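Local coordinates for sorbitol dehydrogenase (Gluconobacter oxydans, PDB 5ITG), which probably oxidises D-sorbitol to L-sorbose with a nicotinamide cofactor, as a member of the mannitol dehydrogenase family, at residues I321-S324 and E325-G328; V357-R360 and F361-K364. One frame throughout, in Å; residues are numbered along the deposited sequence.

Contact 1. Residues I321-S324 and E325-G328; sequences IEDS and ELLG
Asp323 caps the N-terminus of helix 324-338, and the contact is the local one between this cap and the first turn, in the C-terminal domain of the mannitol dehydrogenase family. Its carboxylate reaches forward to the backbone N-H groups of the first turn. OD1 accepts from Leu326 N at 3.1 Å, a fairly straight bond with an N-H...O angle of 165°. That donor comes to the anti side of OD1, tilted 32° out of the carboxylate plane. Glu325 N gives the same oxygen a second bond, but a weak one. With CG anti to the backbone N (chi1 -174°), the carboxylate reaches the amide groups at the start of the turn. The partial positive charge of the helix end would be expected to stabilise the anion.

The first regular helix bonds follow at once. Leu327 N donates to Asp323 O at 2.9 Å, and Gly328 N donates to Ser324 O at 3.0 Å. Apolar groups flank the cap. Leu326 crosses the Asp323 side chain, its CG 3.7 Å from Asp323 CG. Further back, the tip of Ile321 meets that of Leu327, CD1 to CD1 at 3.9 Å.

Glu325 OE1 lies 3.4 Å from Asp323 OD1, a close approach of like charges. Lys480 probably offsets it, because its NZ makes salt bridges to both Asp323 OD2 and Glu325 OE1. Tyr314 OH also bonds to Asp323 OD2, so both carboxylate oxygens of the cap are engaged.

The loop 321-323 joins helix 317-320 to helix 324-338. Ile321 and Leu326 rest on Leu305 of helix 288-312, and Leu327 faces helix 350-361.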
loop_
_atom_site.group_PDB
_atom_site.type_symbol
_atom_site.label_atom_id
_atom_site.label_comp_id
_atom_site.label_asym_id
_atom_site.label_seq_id
_atom_site.Cartn_x
_atom_site.Cartn_y
_atom_site.Cartn_z
ATOM N N ILE A 321 -0.284 3.291 -21.272
ATOM C CA ILE A 321 -1.694 3.624 -21.122
ATOM C C ILE A 321 -2.173 4.582 -22.218
ATOM O O ILE A 321 -3.372 4.701 -22.462
ATOM C CB ILE A 321 -1.982 4.218 -19.714
ATOM C CG1 ILE A 321 -3.487 4.223 -19.446
ATOM C CG2 ILE A 321 -1.400 5.627 -19.595
ATOM C CD1 ILE A 321 -4.078 2.832 -19.216
ATOM N N GLU A 322 -1.226 5.244 -22.880
ATOM C CA GLU A 322 -1.535 6.177 -23.963
ATOM C C GLU A 322 -1.672 5.447 -25.296
ATOM O O GLU A 322 -2.113 6.024 -26.292
ATOM C CB GLU A 322 -0.443 7.249 -24.071
ATOM C CG GLU A 322 -0.573 8.364 -23.029
ATOM C CD GLU A 322 0.701 9.186 -22.880
ATOM O OE1 GLU A 322 1.310 9.541 -23.912
ATOM O OE2 GLU A 322 1.090 9.479 -21.726
ATOM N N ASP A 323 -1.281 4.179 -25.319
ATOM C CA ASP A 323 -1.400 3.384 -26.535
ATOM C C ASP A 323 -2.886 3.056 -26.707
ATOM O O ASP A 323 -3.490 2.410 -25.850
ATOM C CB ASP A 323 -0.573 2.097 -26.403
ATOM C CG ASP A 323 -0.542 1.288 -27.680
ATOM O OD1 ASP A 323 -1.593 0.734 -28.057
ATOM O OD2 ASP A 323 0.536 1.209 -28.315
ATOM N N SER A 324 -3.466 3.497 -27.820
ATOM C CA SER A 324 -4.885 3.285 -28.088
ATOM C C SER A 324 -5.340 1.831 -28.004
ATOM O O SER A 324 -6.400 1.540 -27.440
ATOM C CB SER A 324 -5.253 3.854 -29.466
ATOM O OG SER A 324 -6.644 3.717 -29.700
ATOM N N GLU A 325 -4.549 0.917 -28.560
ATOM C CA GLU A 325 -4.914 -0.497 -28.541
ATOM C C GLU A 325 -4.770 -1.138 -27.151
ATOM O O GLU A 325 -5.634 -1.903 -26.731
ATOM C CB GLU A 325 -4.081 -1.279 -29.570
ATOM C CG GLU A 325 -4.446 -1.011 -31.040
ATOM C CD GLU A 325 -4.134 0.412 -31.496
ATOM O OE1 GLU A 325 -3.029 0.911 -31.187
ATOM O OE2 GLU A 325 -4.986 1.029 -32.176
ATOM N N LEU A 326 -3.685 -0.833 -26.444
ATOM C CA LEU A 326 -3.481 -1.401 -25.115
ATOM C C LEU A 326 -4.527 -0.858 -24.138
ATOM O O LEU A 326 -4.969 -1.567 -23.233
ATOM C CB LEU A 326 -2.076 -1.076 -24.599
ATOM C CG LEU A 326 -0.905 -1.584 -25.442
ATOM C CD1 LEU A 326 0.412 -1.250 -24.732
ATOM C CD2 LEU A 326 -1.033 -3.076 -25.642
ATOM N N LEU A 327 -4.900 0.407 -24.316
ATOM C CA LEU A 327 -5.914 1.039 -23.478
ATOM C C LEU A 327 -7.276 0.399 -23.732
ATOM O O LEU A 327 -8.017 0.084 -22.797
ATOM C CB LEU A 327 -6.004 2.539 -23.779
ATOM C CG LEU A 327 -7.202 3.257 -23.142
ATOM C CD1 LEU A 327 -7.060 3.236 -21.630
ATOM C CD2 LEU A 327 -7.271 4.700 -23.640
ATOM N N GLY A 328 -7.616 0.227 -25.003
ATOM C CA GLY A 328 -8.892 -0.382 -25.337
ATOM C C GLY A 328 -9.000 -1.800 -24.798
ATOM O O GLY A 328 -10.058 -2.211 -24.306
#

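Contact 2. Residues V357-R360 and F361-K364; sequences VISR and FSNK
Phe361 lays its ring beside Val357, one turn earlier on helix 350-361, and the two side chains point the same way. Val357 CG1 touches the ring at CE2, 3.4 Å away, and also lies close to CZ. The carbonyl oxygen of Val357 sits over one face of the same ring, 3.3 Å from Phe361 CG and displaced toward the rim. That oxygen also accepts the helix bond from Phe361 N at 3.1 Å. Phe361 CG lies anti to its own carbonyl carbon (chi1 -69°), which turns the ring back along the helix toward Val357. His302 stacks on the Phe361 ring, and Leu298 of helix 288-312 touches both Val357 and Phe361.

This is the C-terminal end of helix 350-361, where the regular bonding pattern gives way to shorter turns. Ser362 N makes two weak bonds, to Ile358 O and to Ser359 O. The next amide reaches back three residues: Asn363 N donates to Arg360 O at 3.0 Å, from well above the carbonyl plane.

Ser362 adds a side-chain bond at this end. Its hydroxyl OG donates to Ser359 O at 2.5 Å, a short distance. The torsion sets OG between its backbone N and carbonyl carbon (chi1 78°), within reach of the preceding turn. Ser359 O therefore receives both the OG bond and the weak one from Ser362 N.

The Arg360 side chain extends from the helix, and its guanidinium forms salt bridges to Glu258 and Asp229. Asn363 ND2 is hydrogen-bonded to Thr87 O.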
loop_
_atom_site.group_PDB
_atom_site.type_symbol
_atom_site.label_atom_id
_atom_site.label_comp_id
_atom_site.label_asym_id
_atom_site.label_seq_id
_atom_site.Cartn_x
_atom_site.Cartn_y
_atom_site.Cartn_z
ATOM N N VAL A 357 -8.805 3.811 -12.266
ATOM C CA VAL A 357 -7.626 3.009 -12.576
ATOM C C VAL A 357 -6.960 3.578 -13.822
ATOM O O VAL A 357 -5.756 3.826 -13.833
ATOM C CB VAL A 357 -8.005 1.521 -12.794
ATOM C CG1 VAL A 357 -6.888 0.786 -13.537
ATOM C CG2 VAL A 357 -8.257 0.861 -11.424
ATOM N N ILE A 358 -7.761 3.815 -14.854
ATOM C CA ILE A 358 -7.258 4.362 -16.111
ATOM C C ILE A 358 -6.605 5.734 -15.908
ATOM O O ILE A 358 -5.489 5.975 -16.362
ATOM C CB ILE A 358 -8.401 4.498 -17.137
ATOM C CG1 ILE A 358 -9.036 3.129 -17.393
ATOM C CG2 ILE A 358 -7.879 5.119 -18.430
ATOM C CD1 ILE A 358 -8.066 2.093 -17.875
ATOM N N SER A 359 -7.306 6.624 -15.216
ATOM C CA SER A 359 -6.800 7.970 -14.958
ATOM C C SER A 359 -5.489 7.968 -14.178
ATOM O O SER A 359 -4.562 8.722 -14.491
ATOM C CB SER A 359 -7.850 8.781 -14.194
ATOM O OG SER A 359 -7.340 10.064 -13.857
ATOM N N ARG A 360 -5.409 7.120 -13.158
ATOM C CA ARG A 360 -4.214 7.037 -12.340
ATOM C C ARG A 360 -3.010 6.576 -13.137
ATOM O O ARG A 360 -1.914 7.125 -12.981
ATOM C CB ARG A 360 -4.457 6.107 -11.152
ATOM C CG ARG A 360 -5.476 6.669 -10.174
ATOM C CD ARG A 360 -5.772 5.696 -9.051
ATOM N NE ARG A 360 -4.622 5.486 -8.171
ATOM C CZ ARG A 360 -4.529 4.472 -7.312
ATOM N NH1 ARG A 360 -5.513 3.583 -7.228
ATOM N NH2 ARG A 360 -3.458 4.348 -6.534
ATOM N N PHE A 361 -3.209 5.575 -13.991
ATOM C CA PHE A 361 -2.121 5.056 -14.814
ATOM C C PHE A 361 -1.614 6.142 -15.772
ATOM O O PHE A 361 -0.476 6.085 -16.230
ATOM C CB PHE A 361 -2.578 3.826 -15.626
ATOM C CG PHE A 361 -2.850 2.586 -14.791
ATOM C CD1 PHE A 361 -2.487 2.523 -13.447
ATOM C CD2 PHE A 361 -3.453 1.470 -15.371
ATOM C CE1 PHE A 361 -2.722 1.358 -12.689
ATOM C CE2 PHE A 361 -3.694 0.301 -14.626
ATOM C CZ PHE A 361 -3.325 0.248 -13.285
ATOM N N SER A 362 -2.460 7.125 -16.075
ATOM C CA SER A 362 -2.068 8.219 -16.967
ATOM C C SER A 362 -1.340 9.361 -16.242
ATOM O O SER A 362 -0.919 10.330 -16.882
ATOM C CB SER A 362 -3.292 8.803 -17.670
ATOM O OG SER A 362 -4.008 9.666 -16.792
ATOM N N ASN A 363 -1.193 9.258 -14.919
ATOM C CA ASN A 363 -0.513 10.310 -14.145
ATOM C C ASN A 363 0.982 10.228 -14.438
ATOM O O ASN A 363 1.679 9.390 -13.878
ATOM C CB ASN A 363 -0.756 10.117 -12.636
ATOM C CG ASN A 363 -0.427 11.365 -11.819
ATOM O OD1 ASN A 363 0.528 12.087 -12.120
ATOM N ND2 ASN A 363 -1.213 11.616 -10.770
ATOM N N LYS A 364 1.478 11.094 -15.316
ATOM C CA LYS A 364 2.892 11.058 -15.671
ATOM C C LYS A 364 3.855 11.216 -14.488
ATOM O O LYS A 364 4.902 10.562 -14.443
ATOM C CB LYS A 364 3.192 12.104 -16.758
ATOM C CG LYS A 364 2.403 11.867 -18.044
ATOM C CD LYS A 364 2.882 12.752 -19.193
ATOM C CE LYS A 364 4.216 12.275 -19.769
ATOM N NZ LYS A 364 4.090 11.005 -20.550
#

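Overall arrangement
Contact 1 marks the start of helix 324-338 and contact 2 the end of helix 350-361, the next helix along the chain. Their centres are 12 Å apart, and they touch directly. Ile321 CG2 packs on the backbone of contact 2, 3.5 Å from Phe361 O. On the helix side, Leu327 CD1 meets Ile358 CG2 at 3.8 Å. Glu322 OE2 and Lys364 NZ form a long, weak ion pair between the two loops. Both contacts lean on helix 288-312, sharing Leu305. Contact 2 lies nearer the centre of the chain, about 17 Å from it against about 26 Å for contact 1, measured between centres.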